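Local atomic coordinates of fatty acyl CoA synthetase FADD13 (FATTY-ACYL-CoA SYNTHETASE) (Mycobacterium tuberculosis, PDB entry 3R44), a protein that belongs to the ANL superfamily of AMP-binding enzymes, built from a large AMP-binding domain and a smaller C-terminal domain. Residues A[172-177]-A[193-198]. Sequence-based numbering, arbitrary orientation.
With HIS (histidine), chain B.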
ATOM      1  N   ASN A 172      15.708  -3.350 -12.692  1.00 14.67           N
ATOM      2  CA  ASN A 172      14.652  -3.875 -11.859  1.00 13.09           C
ATOM      3  C   ASN A 172      15.120  -4.205 -10.476  1.00 11.77           C
ATOM      4  O   ASN A 172      16.222  -4.754 -10.301  1.00 13.35           O
ATOM      5  CB  ASN A 172      14.023  -5.141 -12.393  1.00 13.94           C
ATOM      6  CG  ASN A 172      13.393  -4.965 -13.712  1.00 16.21           C
ATOM      7  OD1 ASN A 172      13.087  -3.841 -14.099  1.00 16.63           O
ATOM      8  ND2 ASN A 172      13.205  -6.084 -14.439  1.00 16.54           N
ATOM      9  N   LEU A 173      14.253  -3.939  -9.507  1.00 10.92           N
ATOM     10  CA  LEU A 173      14.535  -4.164  -8.100  1.00 11.58           C
ATOM     11  C   LEU A 173      13.460  -5.008  -7.399  1.00 10.80           C
ATOM     12  O   LEU A 173      13.775  -5.813  -6.526  1.00 10.80           O
ATOM     13  CB  LEU A 173      14.676  -2.815  -7.348  1.00 11.04           C
ATOM     14  CG  LEU A 173      14.906  -2.862  -5.822  1.00 13.32           C
ATOM     15  CD1 LEU A 173      16.070  -3.805  -5.441  1.00 10.51           C
ATOM     16  CD2 LEU A 173      15.113  -1.494  -5.178  1.00 14.88           C
ATOM     17  N   PHE A 174      12.196  -4.727  -7.637  1.00 11.45           N
ATOM     18  CA  PHE A 174      11.170  -5.584  -7.039  1.00 12.37           C
ATOM     19  C   PHE A 174       9.963  -5.704  -7.916  1.00 12.70           C
ATOM     20  O   PHE A 174       9.733  -4.810  -8.770  1.00 12.08           O
ATOM     21  CB  PHE A 174      10.871  -5.249  -5.571  1.00 14.96           C
ATOM     22  CG  PHE A 174      10.132  -3.974  -5.341  1.00 13.24           C
ATOM     23  CD1 PHE A 174       8.746  -3.960  -5.387  1.00 17.88           C
ATOM     24  CD2 PHE A 174      10.789  -2.825  -4.978  1.00 20.42           C
ATOM     25  CE1 PHE A 174       7.998  -2.760  -5.172  1.00 19.46           C
ATOM     26  CE2 PHE A 174      10.069  -1.643  -4.730  1.00 19.62           C
ATOM     27  CZ  PHE A 174       8.671  -1.613  -4.809  1.00 18.96           C
ATOM     28  N   ILE A 175       9.198  -6.780  -7.694  1.00 11.89           N
ATOM     29  CA  ILE A 175       7.898  -6.933  -8.324  1.00 12.54           C
ATOM     30  C   ILE A 175       6.884  -7.157  -7.231  1.00 12.64           C
ATOM     31  O   ILE A 175       7.020  -8.073  -6.436  1.00 13.96           O
ATOM     32  CB  ILE A 175       7.827  -8.117  -9.304  1.00 13.45           C
ATOM     33  CG1 ILE A 175       8.909  -8.089 -10.372  1.00 13.40           C
ATOM     34  CG2 ILE A 175       6.481  -8.126 -10.020  1.00 14.63           C
ATOM     35  CD1 ILE A 175       9.220  -9.425 -11.020  1.00 16.84           C
ATOM     36  N   MET A 176       5.893  -6.297  -7.188  1.00 13.32           N
ATOM     37  CA  MET A 176       4.841  -6.409  -6.233  1.00 14.62           C
ATOM     38  C   MET A 176       3.514  -6.615  -6.933  1.00 14.97           C
ATOM     39  O   MET A 176       3.123  -5.862  -7.864  1.00 16.19           O
ATOM     40  CB  MET A 176       4.821  -5.173  -5.296  1.00 15.23           C
ATOM     41  CG  MET A 176       6.103  -5.055  -4.366  1.00 24.07           C
ATOM     42  SD  MET A 176       5.712  -4.456  -2.696  1.00 39.46           S
ATOM     43  CE  MET A 176       4.024  -4.111  -2.938  1.00 20.01           C
ATOM     44  N   TYR A 177       2.784  -7.630  -6.511  1.00 13.88           N
ATOM     45  CA  TYR A 177       1.511  -7.970  -7.210  1.00 16.54           C
ATOM     46  C   TYR A 177       0.283  -7.150  -6.724  1.00 20.79           C
ATOM     47  O   TYR A 177       0.108  -6.922  -5.535  1.00 18.83           O
ATOM     48  CB  TYR A 177       1.299  -9.506  -7.204  1.00 16.74           C
ATOM     49  CG  TYR A 177       2.159 -10.109  -8.272  1.00 17.14           C
ATOM     50  CD1 TYR A 177       3.543 -10.209  -8.090  1.00 16.73           C
ATOM     51  CD2 TYR A 177       1.623 -10.476  -9.479  1.00 15.01           C
ATOM     52  CE1 TYR A 177       4.354 -10.708  -9.060  1.00 15.68           C
ATOM     53  CE2 TYR A 177       2.438 -11.019 -10.481  1.00 16.57           C
ATOM     54  CZ  TYR A 177       3.804 -11.112 -10.268  1.00 16.28           C
ATOM     55  OH  TYR A 177       4.605 -11.603 -11.253  1.00 17.49           O
ATOM     56  N   GLU A 193      15.794   3.235  -9.150  1.00 13.17           N
ATOM     57  CA  GLU A 193      15.427   4.629  -9.355  1.00 15.54           C
ATOM     58  C   GLU A 193      14.060   4.956  -8.798  1.00 15.16           C
ATOM     59  O   GLU A 193      13.911   5.989  -8.168  1.00 13.77           O
ATOM     60  CB  GLU A 193      15.466   5.004 -10.845  1.00 17.42           C
ATOM     61  CG  GLU A 193      14.812   6.348 -11.194  1.00 22.92           C
ATOM     62  CD  GLU A 193      14.941   6.683 -12.696  1.00 31.02           C
ATOM     63  OE1 GLU A 193      14.198   6.090 -13.500  1.00 36.24           O
ATOM     64  OE2 GLU A 193      15.809   7.489 -13.087  1.00 35.04           O
ATOM     65  N   SER A 194      13.049   4.116  -9.065  1.00 14.10           N
ATOM     66  CA  SER A 194      11.696   4.439  -8.572  1.00 13.12           C
ATOM     67  C   SER A 194      11.577   4.379  -7.068  1.00 13.30           C
ATOM     68  O   SER A 194      10.936   5.182  -6.443  1.00 11.25           O
ATOM     69  CB  SER A 194      10.614   3.654  -9.385  1.00 14.05           C
ATOM     70  OG  SER A 194      10.675   2.235  -9.172  1.00 14.86           O
ATOM     71  N   VAL A 195      12.251   3.411  -6.471  1.00 13.30           N
ATOM     72  CA  VAL A 195      12.269   3.212  -5.065  1.00 14.70           C
ATOM     73  C   VAL A 195      12.986   4.388  -4.390  1.00 13.48           C
ATOM     74  O   VAL A 195      12.526   4.949  -3.382  1.00 14.41           O
ATOM     75  CB  VAL A 195      13.012   1.830  -4.795  1.00 15.04           C
ATOM     76  CG1 VAL A 195      13.497   1.677  -3.425  1.00 16.95           C
ATOM     77  CG2 VAL A 195      12.087   0.678  -5.196  1.00 19.99           C
ATOM     78  N   HIS A 196      14.130   4.745  -4.942  1.00 13.97           N
ATOM     79  CA  HIS A 196      14.870   5.894  -4.434  1.00 14.22           C
ATOM     80  C   HIS A 196      14.015   7.168  -4.534  1.00 13.54           C
ATOM     81  O   HIS A 196      13.989   7.979  -3.610  1.00 14.52           O
ATOM     82  CB  HIS A 196      16.155   6.071  -5.204  1.00 14.31           C
ATOM     83  CG  HIS A 196      16.827   7.386  -4.958  1.00 21.39           C
ATOM     84  ND1 HIS A 196      16.735   8.448  -5.839  1.00 24.90           N
ATOM     85  CD2 HIS A 196      17.556   7.822  -3.904  1.00 23.19           C
ATOM     86  CE1 HIS A 196      17.407   9.476  -5.340  1.00 29.04           C
ATOM     87  NE2 HIS A 196      17.931   9.115  -4.176  1.00 25.80           N
ATOM     88  N   SER A 197      13.333   7.338  -5.659  1.00 13.72           N
ATOM     89  CA  SER A 197      12.508   8.537  -5.851  0.50 14.60           C
ATOM     90  C   SER A 197      11.367   8.589  -4.848  1.00 14.93           C
ATOM     91  O   SER A 197      11.067   9.636  -4.296  1.00 15.15           O
ATOM     92  CB  SER A 197      11.989   8.587  -7.270  0.50 15.61           C
ATOM     93  OG  SER A 197      13.061   8.902  -8.144  0.50 16.43           O
ATOM     94  N   ALA A 198      10.753   7.455  -4.594  1.00 14.17           N
ATOM     95  CA  ALA A 198       9.658   7.403  -3.673  1.00 14.30           C
ATOM     96  C   ALA A 198      10.165   7.672  -2.290  1.00 13.98           C
ATOM     97  O   ALA A 198       9.523   8.390  -1.541  1.00 15.26           O
ATOM     98  CB  ALA A 198       8.987   5.996  -3.732  1.00 14.62           C
TER
HETATM   99  N   HIS B 504      19.137   9.515  -9.059  1.00 43.40           N
HETATM  100  CA  HIS B 504      19.483   8.124  -8.677  1.00 41.21           C
HETATM  101  C   HIS B 504      18.341   7.190  -9.011  1.00 42.49           C
HETATM  102  O   HIS B 504      18.423   6.216  -9.765  1.00 42.23           O
HETATM  103  CB  HIS B 504      19.829   8.096  -7.174  1.00 41.03           C
HETATM  104  CG  HIS B 504      19.756   6.749  -6.533  1.00 34.26           C
HETATM  105  ND1 HIS B 504      20.453   6.460  -5.371  1.00 29.97           N
HETATM  106  CD2 HIS B 504      19.079   5.612  -6.867  1.00 28.87           C
HETATM  107  CE1 HIS B 504      20.197   5.206  -5.017  1.00 26.81           C
HETATM  108  NE2 HIS B 504      19.360   4.677  -5.899  1.00 25.01           N
HETATM  109  OXT HIS B 504      17.245   7.403  -8.500  1.00 44.43           O
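V195 of helix 192-205 packs onto L173 and F174, two consecutive residues that share H190 of the neighbouring antiparallel strand 186-191 and so form a classic beta bulge in strand 172-178. The contact thus joins the strand to the helix that follows the next strand of the same small antiparallel sheet, within the AMP-binding family region.

Across the segments the contact is purely apolar. L173 CD2 sits 3.7 Å from V195 CG2 and 4.0 Å from V195 CG1, touching both methyl branches, and the two side chains cross at about a right angle. L173 points toward the helix, and with CG anti to the backbone nitrogen (chi1 177°) its CD2 branch reaches V195. On F174, V195 CG2 comes to the ring edge near the ring plane, 3.7 Å from CD2; the still closer modelled approach to CE2 is doubtful. The F174 ring also meets the H190 ring, with planes inclined by about 35°. All three contact residues are buried, and L226 and I230 of helix 223-235 add to the packing on F174 and V195 respectively.

The neighbouring helix residues E193 and H196 instead line the bound histidine's pocket. The ligand's CG lies 3.4 Å above the H196 ring plane, over its centre, while H196 ND1 is 2.9 Å from the ligand's carboxylate OXT.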